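Local coordinates for protein nicotinamide riboside transporter PnuC (Neisseria mucosa ATCC 25996, PDB 4QTN) that carries nicotinamide riboside, a form of vitamin B3, across the inner membrane as a homotrimer, at residues 27-32 with 214-219. Residues are numbered along the deposited sequence; the frame is centred on the assembly and turned at random.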
ATOM      1  N   LEU C  27      16.375  10.021  -0.478  1.00 98.55           N
ATOM      2  CA  LEU C  27      17.796  10.072  -0.146  1.00 99.65           C
ATOM      3  C   LEU C  27      17.999  10.562   1.277  1.00105.48           C
ATOM      4  O   LEU C  27      18.901  10.106   1.968  1.00108.67           O
ATOM      5  CB  LEU C  27      18.545  10.971  -1.126  1.00 94.40           C
ATOM      6  CG  LEU C  27      18.368  10.572  -2.586  1.00 93.62           C
ATOM      7  CD1 LEU C  27      19.023  11.577  -3.524  1.00 91.64           C
ATOM      8  CD2 LEU C  27      18.892   9.162  -2.821  1.00 95.22           C
ATOM      9  N   GLY C  28      17.135  11.478   1.717  1.00104.61           N
ATOM     10  CA  GLY C  28      17.110  11.922   3.112  1.00105.01           C
ATOM     11  C   GLY C  28      16.910  10.799   4.123  1.00105.71           C
ATOM     12  O   GLY C  28      17.725  10.634   5.032  1.00110.41           O
ATOM     13  N   ILE C  29      15.813  10.047   3.979  1.00100.17           N
ATOM     14  CA  ILE C  29      15.502   8.933   4.889  1.00106.09           C
ATOM     15  C   ILE C  29      16.645   7.926   4.880  1.00109.34           C
ATOM     16  O   ILE C  29      16.930   7.256   5.887  1.00114.33           O
ATOM     17  CB  ILE C  29      14.185   8.215   4.485  1.00107.26           C
ATOM     18  CG1 ILE C  29      13.029   9.213   4.357  1.00109.03           C
ATOM     19  CG2 ILE C  29      13.829   7.113   5.475  1.00108.78           C
ATOM     20  CD1 ILE C  29      12.739   9.998   5.618  1.00114.65           C
ATOM     21  N   GLN C  30      17.307   7.839   3.739  1.00108.77           N
ATOM     22  CA  GLN C  30      18.433   6.956   3.569  1.00111.70           C
ATOM     23  C   GLN C  30      19.661   7.521   4.295  1.00112.54           C
ATOM     24  O   GLN C  30      20.376   6.782   4.977  1.00114.87           O
ATOM     25  CB  GLN C  30      18.715   6.749   2.070  1.00111.78           C
ATOM     26  CG  GLN C  30      19.201   5.356   1.701  1.00114.31           C
ATOM     27  CD  GLN C  30      18.452   4.255   2.431  1.00116.04           C
ATOM     28  OE1 GLN C  30      19.035   3.537   3.249  1.00122.86           O
ATOM     29  NE2 GLN C  30      17.154   4.113   2.138  1.00109.25           N
ATOM     30  N   ALA C  31      19.873   8.837   4.167  1.00110.23           N
ATOM     31  CA  ALA C  31      20.958   9.532   4.880  1.00112.69           C
ATOM     32  C   ALA C  31      20.741   9.447   6.365  1.00118.00           C
ATOM     33  O   ALA C  31      21.661   9.124   7.118  1.00125.14           O
ATOM     34  CB  ALA C  31      21.043  10.987   4.451  1.00107.11           C
ATOM     35  N   VAL C  32      19.513   9.730   6.790  1.00116.98           N
ATOM     36  CA  VAL C  32      19.175   9.723   8.203  1.00117.96           C
ATOM     37  C   VAL C  32      19.294   8.318   8.833  1.00123.02           C
ATOM     38  O   VAL C  32      19.763   8.193   9.959  1.00132.21           O
ATOM     39  CB  VAL C  32      17.800  10.377   8.465  1.00112.67           C
ATOM     40  CG1 VAL C  32      17.321  10.095   9.879  1.00115.55           C
ATOM     41  CG2 VAL C  32      17.884  11.875   8.220  1.00108.66           C
ATOM     42  N   TYR C 214      13.453  -1.180  -0.482  1.00102.36           N
ATOM     43  CA  TYR C 214      12.364  -1.852  -1.201  1.00 96.87           C
ATOM     44  C   TYR C 214      10.985  -1.276  -0.966  1.00 98.55           C
ATOM     45  O   TYR C 214      10.104  -1.448  -1.802  1.00104.33           O
ATOM     46  CB  TYR C 214      12.374  -3.364  -0.985  1.00 97.78           C
ATOM     47  CG  TYR C 214      13.234  -4.034  -1.978  1.00 99.97           C
ATOM     48  CD1 TYR C 214      12.737  -4.387  -3.219  1.00 99.69           C
ATOM     49  CD2 TYR C 214      14.588  -4.204  -1.737  1.00106.61           C
ATOM     50  CE1 TYR C 214      13.555  -4.938  -4.184  1.00104.80           C
ATOM     51  CE2 TYR C 214      15.420  -4.766  -2.689  1.00110.77           C
ATOM     52  CZ  TYR C 214      14.901  -5.125  -3.916  1.00110.27           C
ATOM     53  OH  TYR C 214      15.720  -5.678  -4.875  1.00116.04           O
ATOM     54  N   VAL C 215      10.787  -0.573   0.149  1.00 95.92           N
ATOM     55  CA  VAL C 215       9.548   0.179   0.318  1.00 96.27           C
ATOM     56  C   VAL C 215       9.533   1.378  -0.624  1.00100.20           C
ATOM     57  O   VAL C 215       8.543   1.617  -1.301  1.00101.37           O
ATOM     58  CB  VAL C 215       9.292   0.596   1.778  1.00102.01           C
ATOM     59  CG1 VAL C 215       8.026   1.449   1.893  1.00 98.76           C
ATOM     60  CG2 VAL C 215       9.160  -0.636   2.639  1.00109.87           C
HETATM   61  N   MSE C 216      10.660   2.084  -0.723  1.00105.36           N
HETATM   62  CA  MSE C 216      10.759   3.239  -1.631  1.00105.20           C
HETATM   63  C   MSE C 216      10.661   2.777  -3.064  1.00 99.37           C
HETATM   64  O   MSE C 216      10.090   3.465  -3.904  1.00 98.13           O
HETATM   65  CB  MSE C 216      12.039   4.013  -1.381  1.00108.57           C
HETATM   66  CG  MSE C 216      12.189   4.291   0.111  1.00117.74           C
HETATM   67 SE   MSE C 216      13.932   5.152   0.470  1.00140.59          SE
HETATM   68  CE  MSE C 216      13.591   5.696   2.330  1.00145.62           C
ATOM     69  N   TYR C 217      11.202   1.595  -3.344  1.00 93.92           N
ATOM     70  CA  TYR C 217      11.032   0.955  -4.645  1.00 89.56           C
ATOM     71  C   TYR C 217       9.568   0.779  -5.024  1.00 89.80           C
ATOM     72  O   TYR C 217       9.196   1.025  -6.164  1.00 98.53           O
ATOM     73  CB  TYR C 217      11.724  -0.407  -4.674  1.00 88.76           C
ATOM     74  CG  TYR C 217      13.161  -0.346  -5.079  1.00 91.88           C
ATOM     75  CD1 TYR C 217      13.867   0.860  -5.026  1.00 94.23           C
ATOM     76  CD2 TYR C 217      13.847  -1.505  -5.488  1.00 92.72           C
ATOM     77  CE1 TYR C 217      15.205   0.922  -5.384  1.00100.07           C
ATOM     78  CE2 TYR C 217      15.193  -1.455  -5.845  1.00 99.89           C
ATOM     79  CZ  TYR C 217      15.867  -0.235  -5.794  1.00104.68           C
ATOM     80  OH  TYR C 217      17.196  -0.163  -6.149  1.00112.88           O
ATOM     81  N   LEU C 218       8.754   0.320  -4.070  1.00 83.53           N
ATOM     82  CA  LEU C 218       7.348   0.026  -4.313  1.00 83.59           C
ATOM     83  C   LEU C 218       6.589   1.289  -4.707  1.00 84.99           C
ATOM     84  O   LEU C 218       5.830   1.298  -5.695  1.00 88.25           O
ATOM     85  CB  LEU C 218       6.711  -0.606  -3.063  1.00 84.81           C
ATOM     86  CG  LEU C 218       5.401  -1.442  -3.080  1.00 87.56           C
ATOM     87  CD1 LEU C 218       4.557  -1.077  -1.865  1.00 82.76           C
ATOM     88  CD2 LEU C 218       4.560  -1.363  -4.370  1.00 80.75           C
ATOM     89  N   CYS C 219       6.789   2.356  -3.945  1.00 84.92           N
ATOM     90  CA  CYS C 219       6.191   3.630  -4.285  1.00 85.26           C
ATOM     91  C   CYS C 219       6.559   4.015  -5.714  1.00 88.90           C
ATOM     92  O   CYS C 219       5.678   4.162  -6.579  1.00 94.63           O
ATOM     93  CB  CYS C 219       6.652   4.704  -3.322  1.00 89.92           C
ATOM     94  SG  CYS C 219       6.216   4.366  -1.611  1.00101.06           S
TER
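Met216, a selenomethionine in this crystal, reaches from transmembrane helix 208-234 to Ile29 and Gln30 on transmembrane helix 17-34. The helices stand well apart here: the CA atoms of Ile29 and Met216 are 9.9 Å from each other. The Met216 side chain spans most of that gap, and Ile29 and Gln30 come to meet it. CG of Met216 lies beside its own backbone N, and the chain then runs extended through SE (chi2 175°, chi3 168°). CE of Met216 meets the branch point of Ile29, 3.4 Å from CB of Ile29 and 3.5 Å from its CG2 methyl. CG1 of Ile29 is 4.1 Å from CE of Met216, and its CD1 methyl leads away. Gln30 comes in on the amide end of its bent chain. Its NE2 lies 3.8 Å from SE of Met216 and 3.9 Å from CE of the same residue.

Met216 also touches Phe26 and Ile51, and Ile29 packs on Val166 of a neighbouring subunit. The next residue, Tyr217, belongs to the nicotinamide riboside site; the Met216 side chain is about 9 Å from the bound ligand. The contact joins helix 17-34 to helix 208-234 of the pocket, which also packs on that subunit, through Val215. No hydrogen bond links the two segments, which implies van der Waals contact here, apolar at Ile29 and with a polar amide beside the selenium at Gln30.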